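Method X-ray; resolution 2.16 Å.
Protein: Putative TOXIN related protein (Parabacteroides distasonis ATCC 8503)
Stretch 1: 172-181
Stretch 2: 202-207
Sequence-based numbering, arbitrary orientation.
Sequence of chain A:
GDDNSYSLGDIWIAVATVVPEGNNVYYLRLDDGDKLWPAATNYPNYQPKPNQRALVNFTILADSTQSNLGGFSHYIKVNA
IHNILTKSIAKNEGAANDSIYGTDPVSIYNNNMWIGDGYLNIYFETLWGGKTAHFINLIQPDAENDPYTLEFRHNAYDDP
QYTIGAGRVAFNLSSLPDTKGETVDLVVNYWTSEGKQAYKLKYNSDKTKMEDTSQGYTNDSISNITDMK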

# COMPACT_ATOMS: atom_id res chain seq x y z
N ASN A 172 -0.60 1.81 -5.33
CA ASN A 172 -1.12 1.12 -6.49
C ASN A 172 0.06 0.91 -7.44
O ASN A 172 0.72 1.87 -7.84
CB ASN A 172 -2.24 1.97 -7.12
CG ASN A 172 -3.02 1.24 -8.17
OD1 ASN A 172 -2.47 0.45 -8.94
ND2 ASN A 172 -4.31 1.57 -8.30
N LEU A 173 0.33 -0.34 -7.79
CA LEU A 173 1.47 -0.65 -8.67
C LEU A 173 1.11 -0.77 -10.13
O LEU A 173 1.93 -1.19 -10.95
CB LEU A 173 2.15 -1.96 -8.24
CG LEU A 173 2.70 -1.93 -6.82
CD1 LEU A 173 3.31 -3.28 -6.42
CD2 LEU A 173 3.70 -0.82 -6.68
N SER A 174 -0.11 -0.41 -10.48
CA SER A 174 -0.59 -0.70 -11.82
C SER A 174 0.14 0.12 -12.90
O SER A 174 -0.01 -0.19 -14.05
CB SER A 174 -2.11 -0.47 -11.88
OG SER A 174 -2.41 0.90 -11.78
N SER A 175 0.89 1.15 -12.51
CA SER A 175 1.68 1.99 -13.40
C SER A 175 3.06 1.41 -13.67
O SER A 175 3.82 2.01 -14.42
CB SER A 175 1.86 3.40 -12.76
OG SER A 175 2.73 3.34 -11.63
N LEU A 176 3.43 0.28 -13.05
CA LEU A 176 4.69 -0.36 -13.38
C LEU A 176 4.54 -1.03 -14.76
O LEU A 176 3.44 -1.41 -15.12
CB LEU A 176 5.10 -1.40 -12.36
CG LEU A 176 5.48 -0.87 -10.96
CD1 LEU A 176 5.74 -2.08 -10.04
CD2 LEU A 176 6.64 0.11 -11.00
N PRO A 177 5.65 -1.15 -15.52
CA PRO A 177 5.50 -1.78 -16.83
C PRO A 177 4.99 -3.21 -16.71
O PRO A 177 5.30 -3.94 -15.73
CB PRO A 177 6.91 -1.71 -17.47
CG PRO A 177 7.77 -0.82 -16.56
CD PRO A 177 7.06 -0.86 -15.18
N ASP A 178 4.17 -3.61 -17.68
CA ASP A 178 3.58 -4.94 -17.68
C ASP A 178 4.70 -5.96 -17.65
O ASP A 178 5.66 -5.83 -18.37
CB ASP A 178 2.68 -5.17 -18.89
CG ASP A 178 1.69 -6.32 -18.66
OD1 ASP A 178 2.12 -7.44 -18.31
OD2 ASP A 178 0.47 -6.10 -18.81
N THR A 179 4.61 -6.95 -16.77
CA THR A 179 5.63 -7.98 -16.70
C THR A 179 5.28 -9.09 -17.68
O THR A 179 5.95 -10.10 -17.71
CB THR A 179 5.75 -8.61 -15.31
OG1 THR A 179 4.59 -9.41 -15.05
CG2 THR A 179 5.93 -7.55 -14.24
N LYS A 180 4.24 -8.85 -18.49
CA LYS A 180 3.56 -9.86 -19.28
C LYS A 180 2.82 -10.66 -18.21
O LYS A 180 2.14 -10.04 -17.36
CB LYS A 180 4.53 -10.66 -20.13
CG LYS A 180 5.64 -9.83 -20.82
CD LYS A 180 5.18 -8.50 -21.40
CE LYS A 180 6.30 -7.79 -22.17
NZ LYS A 180 6.17 -7.92 -23.65
N GLY A 181 2.96 -11.99 -18.18
CA GLY A 181 2.51 -12.75 -16.99
C GLY A 181 3.64 -13.52 -16.31
O GLY A 181 3.41 -14.59 -15.75
N LYS A 202 8.65 -10.41 -4.95
CA LYS A 202 8.31 -10.95 -6.26
C LYS A 202 7.07 -10.21 -6.70
O LYS A 202 6.18 -10.03 -5.90
CB LYS A 202 8.00 -12.45 -6.15
CG LYS A 202 9.16 -13.29 -5.77
CD LYS A 202 10.14 -13.36 -6.89
CE LYS A 202 11.26 -14.35 -6.65
NZ LYS A 202 12.48 -14.04 -7.49
N TYR A 203 7.03 -9.81 -7.97
CA TYR A 203 5.92 -9.05 -8.57
C TYR A 203 5.58 -9.54 -9.99
O TYR A 203 6.44 -9.62 -10.88
CB TYR A 203 6.27 -7.57 -8.64
CG TYR A 203 5.18 -6.76 -9.31
CD1 TYR A 203 3.95 -6.56 -8.68
CD2 TYR A 203 5.37 -6.21 -10.56
CE1 TYR A 203 2.92 -5.84 -9.29
CE2 TYR A 203 4.35 -5.50 -11.19
CZ TYR A 203 3.14 -5.30 -10.53
OH TYR A 203 2.13 -4.61 -11.16
N ASN A 204 4.30 -9.81 -10.21
CA ASN A 204 3.79 -10.21 -11.51
C ASN A 204 2.61 -9.30 -11.79
O ASN A 204 1.76 -9.17 -10.93
CB ASN A 204 3.36 -11.69 -11.45
CG ASN A 204 2.95 -12.26 -12.83
OD1 ASN A 204 2.21 -11.64 -13.58
ND2 ASN A 204 3.43 -13.46 -13.13
N SER A 205 2.56 -8.65 -12.96
CA SER A 205 1.42 -7.78 -13.29
C SER A 205 0.07 -8.52 -13.32
O SER A 205 -0.98 -7.91 -13.19
CB SER A 205 1.61 -7.09 -14.64
OG SER A 205 2.76 -6.29 -14.62
N ASP A 206 0.11 -9.82 -13.56
CA ASP A 206 -1.09 -10.64 -13.49
C ASP A 206 -1.42 -11.04 -12.03
O ASP A 206 -0.76 -11.91 -11.49
CB ASP A 206 -0.89 -11.88 -14.38
CG ASP A 206 -2.16 -12.66 -14.60
OD1 ASP A 206 -3.25 -12.15 -14.28
OD2 ASP A 206 -2.07 -13.78 -15.09
N LYS A 207 -2.42 -10.40 -11.42
CA LYS A 207 -2.87 -10.70 -10.02
C LYS A 207 -3.18 -12.16 -9.78
O LYS A 207 -2.87 -12.72 -8.72
CB LYS A 207 -4.14 -9.93 -9.68
CG LYS A 207 -4.00 -8.43 -9.67
CD LYS A 207 -5.04 -7.81 -8.77
CE LYS A 207 -5.64 -6.55 -9.36
NZ LYS A 207 -6.84 -6.24 -8.56
O HOH W 1 2.42 -3.78 -13.94

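Stretch 2 enters in a strand that begins earlier in the chain, and Lys202, exposed, makes no contact with stretch 1. The contact begins with Tyr203, whose side chain (chi1 t) points toward stretch 1 and is buried among apolar groups. Leu176 lays CD1 over one face of the ring, 4.3 Å from its centroid, in a CH-pi contact; Leu173 adds its own methyl, CD1 lying 3.9 Å from Tyr203 CE1. Both leucines can reach the same ring because a type I turn from Leu173 to Leu176, closed by the bond from Leu176 N to Leu173 O (3.0 Å), folds the backbone between them. A tyrosine suits this place because its flat ring packs against the methyls while its hydroxyl still finds a polar partner: water 1 lies 2.9 Å from Tyr203 OH, donates to Leu176 O (2.8 Å) and also hydrogen-bonds Ser205 OG (2.6 Å).

Asn204 uses both ends of its amide. Asn204 ND2 donates to Gly181 O (2.9 Å), while Asn204 OD1 accepts from Asp206 N (2.8 Å), so the group that reaches across also braces the loop of its own stretch, through Asp206 N.

At Ser205 the two stretches exchange a reciprocal pair of hydrogen bonds. Thr179 N donates to Ser205 OG (2.9 Å), and Ser205 N donates to Thr179 OG1 (3.0 Å, nearly straight at 166°). Each residue thus offers a backbone NH and a short hydroxyl side chain, which lets the backbones come close, with 5.4 Å between Thr179 CA and Ser205 CA. Thr179 brings a methyl as well: Thr179 CG2 lies 4.0 Å from Tyr203 CD2, extending the apolar surroundings of the ring.

Beyond this pair the contact thins. Asp206 CB approaches Gly181 CA at 4.4 Å, and Lys207, exposed, touches nothing in stretch 1.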